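Choline dehydrogenase and related flavoproteins (Aspergillus oryzae, PDB 3Q9T) is a formate oxidase of the glucose-methanol-choline oxidoreductase family that carries 8-formyl-FAD at its catalytic site. Local coordinates at residues A107-W112 with W120-L125. Numbering follows the deposited sequence. Where two conformers were deposited one is given.
Sequences ATFDQW and WTWDPL
L125 sets its CD1 methyl against both F109 and W112, 4.0 Å from F109 CD1 and 4.2 Å from W112 CE3. The contact belongs to two helices, 106-110 and 122-131, joined through the short helix 113-116 in the FAD-binding part of the GMC oxidoreductase fold: residues 107-112 pack against the start of helix 122-131. F109 places CD1 over one face of the W112 indole, toward its rim, while W120 brings CE3 to the edge of that indole, 3.7 Å from W112 CE3. F109 also meets W122, whose CG is anti to the backbone N (chi1 -179°); the phenyl and the six-membered ring cross obliquely, planes at 58°, with F109 CD2 3.6 Å from W122 CE3. W120 NE1 hydrogen-bonds P528 O, and its ring makes a cation-pi contact with K564 of helix 555-572, which also touches F109 and L125.

Between the backbones, T121 CA-H points almost straight at F109 O. T121 holds the N-cap position of helix 122-131, but its hydroxyl bonds back to K118 O. The polar edge belongs to D110, whose OD2 forms a salt bridge with K106. Its OD1 accepts the first-turn amide W122 N at 3.1 Å, from above the carboxylate plane, and a water that donates to D110 OD1 at 2.8 Å also accepts the next amide, D123 N.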
loop_
_atom_site.group_PDB
_atom_site.type_symbol
_atom_site.label_atom_id
_atom_site.label_comp_id
_atom_site.label_asym_id
_atom_site.label_seq_id
_atom_site.Cartn_x
_atom_site.Cartn_y
_atom_site.Cartn_z
ATOM N N ALA A 107 -7.763 5.407 34.841
ATOM C CA ALA A 107 -7.463 3.993 34.979
ATOM C C ALA A 107 -6.285 3.600 34.095
ATOM O O ALA A 107 -5.516 2.695 34.423
ATOM C CB ALA A 107 -8.677 3.167 34.633
ATOM N N THR A 108 -6.149 4.285 32.969
ATOM C CA THR A 108 -5.110 3.939 32.015
ATOM C C THR A 108 -3.748 4.400 32.514
ATOM O O THR A 108 -2.762 3.655 32.470
ATOM C CB THR A 108 -5.418 4.513 30.630
ATOM O OG1 THR A 108 -6.565 3.838 30.093
ATOM C CG2 THR A 108 -4.234 4.318 29.694
ATOM N N PHE A 109 -3.696 5.623 33.019
ATOM C CA PHE A 109 -2.445 6.155 33.529
ATOM C C PHE A 109 -2.031 5.408 34.795
ATOM O O PHE A 109 -0.850 5.195 35.039
ATOM C CB PHE A 109 -2.582 7.642 33.811
ATOM C CG PHE A 109 -2.468 8.513 32.586
ATOM C CD1 PHE A 109 -1.224 8.924 32.121
ATOM C CD2 PHE A 109 -3.605 8.954 31.928
ATOM C CE1 PHE A 109 -1.114 9.759 31.004
ATOM C CE2 PHE A 109 -3.514 9.783 30.829
ATOM C CZ PHE A 109 -2.262 10.181 30.355
ATOM N N ASP A 110 -3.008 4.992 35.589
ATOM C CA ASP A 110 -2.711 4.199 36.761
ATOM C C ASP A 110 -1.959 2.933 36.389
ATOM O O ASP A 110 -1.150 2.451 37.170
ATOM C CB ASP A 110 -3.987 3.850 37.540
ATOM C CG ASP A 110 -4.415 4.960 38.484
ATOM O OD1 ASP A 110 -3.606 5.887 38.737
ATOM O OD2 ASP A 110 -5.558 4.894 38.983
ATOM N N GLN A 111 -2.218 2.386 35.202
ATOM C CA GLN A 111 -1.549 1.157 34.782
ATOM C C GLN A 111 -0.108 1.415 34.344
ATOM O O GLN A 111 0.657 0.485 34.157
ATOM C CB GLN A 111 -2.333 0.439 33.684
ATOM C CG GLN A 111 -3.776 0.153 34.043
ATOM C CD GLN A 111 -3.918 -0.570 35.363
ATOM O OE1 GLN A 111 -3.576 -1.747 35.474
ATOM N NE2 GLN A 111 -4.426 0.130 36.376
ATOM N N TRP A 112 0.263 2.680 34.186
ATOM C CA TRP A 112 1.668 2.983 33.929
ATOM C C TRP A 112 2.526 2.513 35.112
ATOM O O TRP A 112 3.735 2.314 34.978
ATOM C CB TRP A 112 1.894 4.468 33.686
ATOM C CG TRP A 112 1.342 5.005 32.383
ATOM C CD1 TRP A 112 0.313 4.497 31.650
ATOM C CD2 TRP A 112 1.804 6.163 31.672
ATOM N NE1 TRP A 112 0.106 5.263 30.526
ATOM C CE2 TRP A 112 1.006 6.294 30.521
ATOM C CE3 TRP A 112 2.826 7.094 31.896
ATOM C CZ2 TRP A 112 1.187 7.323 29.597
ATOM C CZ3 TRP A 112 3.004 8.122 30.982
ATOM C CH2 TRP A 112 2.188 8.225 29.842
ATOM N N TRP A 120 4.480 7.407 38.211
ATOM C CA TRP A 120 3.861 7.471 36.890
ATOM C C TRP A 120 2.435 6.923 36.916
ATOM O O TRP A 120 2.103 6.021 36.154
ATOM C CB TRP A 120 4.690 6.719 35.850
ATOM C CG TRP A 120 6.003 7.394 35.488
ATOM C CD1 TRP A 120 7.235 7.117 36.003
ATOM C CD2 TRP A 120 6.196 8.446 34.530
ATOM N NE1 TRP A 120 8.190 7.926 35.421
ATOM C CE2 TRP A 120 7.575 8.756 34.519
ATOM C CE3 TRP A 120 5.337 9.165 33.691
ATOM C CZ2 TRP A 120 8.113 9.745 33.697
ATOM C CZ3 TRP A 120 5.873 10.153 32.874
ATOM C CH2 TRP A 120 7.253 10.427 32.875
ATOM N N THR A 121 1.607 7.454 37.808
ATOM C CA THR A 121 0.184 7.108 37.845
ATOM C C THR A 121 -0.652 8.390 37.771
ATOM O O THR A 121 -0.103 9.495 37.785
ATOM C CB THR A 121 -0.190 6.307 39.101
ATOM O OG1 THR A 121 0.195 7.040 40.266
ATOM C CG2 THR A 121 0.517 4.971 39.112
ATOM N N TRP A 122 -1.971 8.249 37.687
ATOM C CA TRP A 122 -2.830 9.410 37.492
ATOM C C TRP A 122 -2.537 10.600 38.433
ATOM O O TRP A 122 -2.074 11.667 37.986
ATOM C CB TRP A 122 -4.319 9.025 37.522
ATOM C CG TRP A 122 -5.164 10.225 37.292
ATOM C CD1 TRP A 122 -5.858 10.922 38.232
ATOM C CD2 TRP A 122 -5.345 10.928 36.051
ATOM N NE1 TRP A 122 -6.470 12.004 37.653
ATOM C CE2 TRP A 122 -6.182 12.025 36.315
ATOM C CE3 TRP A 122 -4.901 10.716 34.734
ATOM C CZ2 TRP A 122 -6.583 12.926 35.317
ATOM C CZ3 TRP A 122 -5.303 11.612 33.740
ATOM C CH2 TRP A 122 -6.133 12.707 34.043
ATOM N N ASP A 123 -2.801 10.434 39.723
ATOM C CA ASP A 123 -2.702 11.569 40.655
ATOM C C ASP A 123 -1.361 12.326 40.597
ATOM O O ASP A 123 -1.343 13.546 40.394
ATOM C CB ASP A 123 -3.039 11.139 42.088
ATOM C CG ASP A 123 -4.471 10.625 42.215
ATOM O OD1 ASP A 123 -5.372 11.232 41.598
ATOM O OD2 ASP A 123 -4.691 9.614 42.916
ATOM N N PRO A 124 -0.236 11.611 40.759
ATOM C CA PRO A 124 1.066 12.285 40.649
ATOM C C PRO A 124 1.273 12.993 39.312
ATOM O O PRO A 124 1.954 13.998 39.282
ATOM C CB PRO A 124 2.067 11.140 40.805
ATOM C CG PRO A 124 1.324 10.103 41.572
ATOM C CD PRO A 124 -0.091 10.186 41.098
ATOM N N LEU A 125 0.681 12.495 38.233
ATOM C CA LEU A 125 0.879 13.092 36.910
ATOM C C LEU A 125 -0.044 14.287 36.602
ATOM O O LEU A 125 0.289 15.146 35.774
ATOM C CB LEU A 125 0.744 12.016 35.824
ATOM C CG LEU A 125 1.926 11.054 35.724
ATOM C CD1 LEU A 125 1.719 10.059 34.600
ATOM C CD2 LEU A 125 3.200 11.851 35.477
HETATM O O HOH W 1 -3.781 7.809 40.770
#